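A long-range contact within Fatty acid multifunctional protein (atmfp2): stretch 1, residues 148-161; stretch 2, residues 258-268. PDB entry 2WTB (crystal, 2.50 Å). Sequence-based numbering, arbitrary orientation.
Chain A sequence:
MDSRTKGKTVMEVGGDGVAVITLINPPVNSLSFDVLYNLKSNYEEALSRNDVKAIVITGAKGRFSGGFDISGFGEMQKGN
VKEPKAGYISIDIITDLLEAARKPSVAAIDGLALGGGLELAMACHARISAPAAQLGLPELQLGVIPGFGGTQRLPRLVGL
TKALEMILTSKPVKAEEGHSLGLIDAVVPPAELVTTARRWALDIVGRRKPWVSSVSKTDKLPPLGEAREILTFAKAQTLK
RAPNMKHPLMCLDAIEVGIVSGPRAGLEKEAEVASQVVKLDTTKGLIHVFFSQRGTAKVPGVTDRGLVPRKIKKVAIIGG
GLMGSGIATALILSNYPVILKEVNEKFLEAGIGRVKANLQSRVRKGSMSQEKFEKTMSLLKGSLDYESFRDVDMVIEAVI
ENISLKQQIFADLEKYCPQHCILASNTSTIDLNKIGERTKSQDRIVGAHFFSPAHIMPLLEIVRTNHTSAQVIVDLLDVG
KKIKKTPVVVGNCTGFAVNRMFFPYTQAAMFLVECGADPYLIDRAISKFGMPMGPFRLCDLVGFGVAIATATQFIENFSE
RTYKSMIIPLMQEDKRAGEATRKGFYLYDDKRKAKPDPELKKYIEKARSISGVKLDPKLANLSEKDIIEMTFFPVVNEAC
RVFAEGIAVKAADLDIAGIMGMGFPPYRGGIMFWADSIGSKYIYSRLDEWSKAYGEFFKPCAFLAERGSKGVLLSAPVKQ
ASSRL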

# COMPACT_ATOMS: atom_id res chain seq x y z
N PHE A 148 -13.45 19.99 2.03
CA PHE A 148 -13.56 21.13 2.93
C PHE A 148 -13.06 22.42 2.28
O PHE A 148 -12.85 23.43 2.96
CB PHE A 148 -12.82 20.87 4.24
CG PHE A 148 -13.44 19.79 5.09
CD1 PHE A 148 -12.69 18.73 5.54
CD2 PHE A 148 -14.78 19.85 5.43
CE1 PHE A 148 -13.26 17.74 6.32
CE2 PHE A 148 -15.36 18.86 6.21
CZ PHE A 148 -14.59 17.81 6.65
N GLY A 149 -12.86 22.39 0.97
CA GLY A 149 -12.46 23.57 0.23
C GLY A 149 -11.06 23.48 -0.34
O GLY A 149 -10.55 24.45 -0.92
N GLY A 150 -10.44 22.32 -0.19
CA GLY A 150 -9.09 22.10 -0.69
C GLY A 150 -8.96 22.22 -2.20
O GLY A 150 -7.94 22.69 -2.70
N THR A 151 -9.99 21.79 -2.92
CA THR A 151 -10.00 21.93 -4.37
C THR A 151 -9.97 23.39 -4.79
O THR A 151 -9.73 23.71 -5.96
CB THR A 151 -11.23 21.25 -5.00
OG1 THR A 151 -12.41 21.63 -4.29
CG2 THR A 151 -11.09 19.73 -4.96
N GLN A 152 -10.22 24.29 -3.84
CA GLN A 152 -10.27 25.72 -4.13
C GLN A 152 -9.06 26.48 -3.58
O GLN A 152 -8.38 27.20 -4.31
CB GLN A 152 -11.55 26.34 -3.56
CG GLN A 152 -12.82 25.73 -4.11
CD GLN A 152 -12.87 25.79 -5.62
OE1 GLN A 152 -12.50 26.79 -6.23
NE2 GLN A 152 -13.33 24.70 -6.23
N ARG A 153 -8.79 26.29 -2.29
CA ARG A 153 -7.77 27.08 -1.61
C ARG A 153 -6.33 26.68 -1.95
O ARG A 153 -5.44 27.52 -1.98
CB ARG A 153 -8.01 27.07 -0.10
CG ARG A 153 -9.33 27.71 0.29
CD ARG A 153 -9.48 27.87 1.80
NE ARG A 153 -10.69 28.63 2.11
CZ ARG A 153 -11.90 28.09 2.25
NH1 ARG A 153 -12.07 26.78 2.12
NH2 ARG A 153 -12.94 28.87 2.53
N LEU A 154 -6.11 25.39 -2.20
CA LEU A 154 -4.76 24.92 -2.52
C LEU A 154 -4.18 25.57 -3.78
O LEU A 154 -3.10 26.15 -3.73
CB LEU A 154 -4.72 23.39 -2.62
CG LEU A 154 -3.34 22.77 -2.90
CD1 LEU A 154 -2.30 23.29 -1.92
CD2 LEU A 154 -3.41 21.25 -2.84
N PRO A 155 -4.91 25.49 -4.91
CA PRO A 155 -4.40 26.14 -6.12
C PRO A 155 -4.22 27.64 -5.94
O PRO A 155 -3.32 28.22 -6.55
CB PRO A 155 -5.51 25.86 -7.15
CG PRO A 155 -6.19 24.64 -6.65
CD PRO A 155 -6.16 24.75 -5.16
N ARG A 156 -5.05 28.26 -5.11
CA ARG A 156 -4.96 29.70 -4.87
C ARG A 156 -3.79 30.09 -3.96
O ARG A 156 -3.35 31.24 -3.96
CB ARG A 156 -6.28 30.24 -4.32
CG ARG A 156 -7.41 30.18 -5.32
CD ARG A 156 -8.74 30.58 -4.70
NE ARG A 156 -9.85 30.28 -5.61
CZ ARG A 156 -10.33 31.14 -6.50
NH1 ARG A 156 -9.80 32.35 -6.62
NH2 ARG A 156 -11.34 30.78 -7.28
N LEU A 157 -3.29 29.13 -3.18
CA LEU A 157 -2.20 29.40 -2.25
C LEU A 157 -0.83 28.98 -2.79
O LEU A 157 0.17 29.63 -2.51
CB LEU A 157 -2.46 28.73 -0.90
CG LEU A 157 -3.47 29.43 0.01
CD1 LEU A 157 -3.74 28.60 1.26
CD2 LEU A 157 -2.98 30.82 0.39
N VAL A 158 -0.80 27.90 -3.56
CA VAL A 158 0.47 27.35 -4.02
C VAL A 158 0.61 27.36 -5.53
O VAL A 158 1.68 27.08 -6.06
CB VAL A 158 0.67 25.91 -3.52
CG1 VAL A 158 0.39 25.82 -2.03
CG2 VAL A 158 -0.22 24.95 -4.29
N GLY A 159 -0.48 27.68 -6.22
CA GLY A 159 -0.49 27.66 -7.67
C GLY A 159 -1.22 26.44 -8.20
O GLY A 159 -1.39 25.45 -7.48
N LEU A 160 -1.65 26.50 -9.45
CA LEU A 160 -2.40 25.41 -10.06
C LEU A 160 -1.52 24.20 -10.36
O LEU A 160 -1.91 23.06 -10.15
CB LEU A 160 -3.10 25.87 -11.34
CG LEU A 160 -4.02 24.83 -11.98
CD1 LEU A 160 -5.08 24.38 -10.99
CD2 LEU A 160 -4.65 25.37 -13.26
N THR A 161 -0.31 24.46 -10.86
CA THR A 161 0.61 23.40 -11.23
C THR A 161 1.01 22.53 -10.04
O THR A 161 1.01 21.30 -10.12
CB THR A 161 1.88 23.97 -11.89
OG1 THR A 161 1.52 24.74 -13.04
CG2 THR A 161 2.81 22.84 -12.32
N GLY A 258 -14.29 26.05 -9.95
CA GLY A 258 -13.89 27.08 -9.01
C GLY A 258 -13.08 28.18 -9.66
O GLY A 258 -13.18 29.35 -9.28
N ILE A 259 -12.27 27.81 -10.64
CA ILE A 259 -11.45 28.78 -11.35
C ILE A 259 -12.29 29.61 -12.32
O ILE A 259 -12.16 30.83 -12.37
CB ILE A 259 -10.31 28.09 -12.13
CG1 ILE A 259 -9.33 27.44 -11.15
CG2 ILE A 259 -9.60 29.08 -13.03
CD1 ILE A 259 -8.22 26.66 -11.83
N VAL A 260 -13.15 28.94 -13.08
CA VAL A 260 -13.94 29.59 -14.11
C VAL A 260 -15.16 30.32 -13.55
O VAL A 260 -15.29 31.53 -13.70
CB VAL A 260 -14.40 28.58 -15.17
CG1 VAL A 260 -15.42 29.21 -16.10
CG2 VAL A 260 -13.21 28.05 -15.95
N SER A 261 -16.05 29.57 -12.90
CA SER A 261 -17.29 30.14 -12.39
C SER A 261 -17.10 30.84 -11.04
O SER A 261 -18.07 31.31 -10.44
CB SER A 261 -18.37 29.06 -12.27
OG SER A 261 -18.53 28.37 -13.50
N GLY A 262 -15.86 30.91 -10.58
CA GLY A 262 -15.57 31.55 -9.31
C GLY A 262 -15.51 30.57 -8.16
O GLY A 262 -15.84 29.39 -8.32
N PRO A 263 -15.07 31.05 -6.98
CA PRO A 263 -14.86 30.25 -5.78
C PRO A 263 -16.13 29.61 -5.23
O PRO A 263 -16.17 28.40 -5.03
CB PRO A 263 -14.31 31.27 -4.77
CG PRO A 263 -13.81 32.40 -5.59
CD PRO A 263 -14.72 32.46 -6.77
N ARG A 264 -17.15 30.43 -4.98
CA ARG A 264 -18.37 29.93 -4.36
C ARG A 264 -19.05 28.84 -5.19
O ARG A 264 -19.65 27.92 -4.64
CB ARG A 264 -19.35 31.07 -4.06
CG ARG A 264 -20.53 30.63 -3.21
CD ARG A 264 -21.11 31.79 -2.42
NE ARG A 264 -21.92 31.31 -1.30
CZ ARG A 264 -21.43 31.02 -0.11
NH1 ARG A 264 -20.13 31.15 0.13
NH2 ARG A 264 -22.24 30.59 0.85
N ALA A 265 -18.96 28.96 -6.51
CA ALA A 265 -19.47 27.92 -7.39
C ALA A 265 -18.61 26.67 -7.24
O ALA A 265 -19.12 25.55 -7.20
CB ALA A 265 -19.46 28.40 -8.84
N GLY A 266 -17.30 26.88 -7.14
CA GLY A 266 -16.37 25.78 -6.98
C GLY A 266 -16.66 24.94 -5.75
O GLY A 266 -16.60 23.72 -5.81
N LEU A 267 -16.97 25.61 -4.64
CA LEU A 267 -17.25 24.91 -3.40
C LEU A 267 -18.42 23.95 -3.56
O LEU A 267 -18.29 22.75 -3.34
CB LEU A 267 -17.54 25.91 -2.27
CG LEU A 267 -16.34 26.73 -1.78
CD1 LEU A 267 -16.74 27.67 -0.66
CD2 LEU A 267 -15.22 25.82 -1.33
N GLU A 268 -19.57 24.48 -3.95
CA GLU A 268 -20.77 23.67 -4.13
C GLU A 268 -20.53 22.53 -5.11
O GLU A 268 -21.14 21.46 -4.99
CB GLU A 268 -21.94 24.55 -4.57
CG GLU A 268 -22.35 25.57 -3.52
CD GLU A 268 -23.30 26.62 -4.05
OE1 GLU A 268 -23.64 26.57 -5.25
OE2 GLU A 268 -23.70 27.50 -3.26

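A polar side chain, Gln152, serves as the knob of this contact, seated among Gly258, Pro263, Gly266 and Leu267, and two glycines make the room for it. Gln152 OE1 lies 3.1 Å from Gly258 CA and Gln152 NE2 3.3 Å from Gly266 CA, so the amide end is pressed against bare backbone on both. With Gln152 placed as it is, neither site has room for a side chain: a CB modelled at ideal geometry would come within 1.8 Å of Gln152 OE1 at Gly258 and 2.4 Å of Gln152 NE2 at Gly266, a clash in each case. Gln152 reaches the pocket with chi1 and chi2 both m, and its NE2 is satisfied by a hydrogen bond elsewhere in the structure. The aliphatic part of the same side chain packs against Leu267, with Gln152 CG 3.7 Å from Leu267 CD2.

Helix 150-158 and helix 263-268 run in roughly opposing directions, at 136° between their N-to-C directions, and their axes approach to 9.3 Å. The backbones come nearest at two places, each involving a glycine: Gly149 CA to Leu267 CA and Gln152 CA to Gly258 CA, both 6.2 Å. Gly149, the N-cap of the first helix, adopts a positive phi that calls for glycine, and its CA meets the methyl Leu267 CD2 at 3.9 Å. Gly149 O accepts backbone hydrogen bonds from Gln152 N and Arg153 N (both 2.9 Å), starting the helix that carries the knob. Further along, Pro155 has no amide hydrogen to offer the preceding turn, and the helix kinks there.

One turn beyond Gln152, Arg156 starts sideways from its backbone, but its extended chain (chi2 and chi3 both t) carries the guanidinium to the second stretch. Pro263 CG lies over one face of that group, 3.4 Å from Arg156 NH2; the flat, poorly hydrated face of a guanidinium suits an apolar ring. The carbonyl of Gly258 sits at the guanidinium edge, near its plane, with Gly258 O 3.1 Å from Arg156 NH2. This places the partial negative charge of the oxygen beside the cationic group, which is electrostatically favourable.

Past Gly159, which ends one helix with positive phi and caps the next, Leu160 points toward the second stretch. Leu160 CD1 meets Ile259 CD1 at 4.0 Å, an apolar contact between two methyl groups. In all, 381 Å² is buried, counting both sides, and touching residues are at least 99 positions apart in sequence.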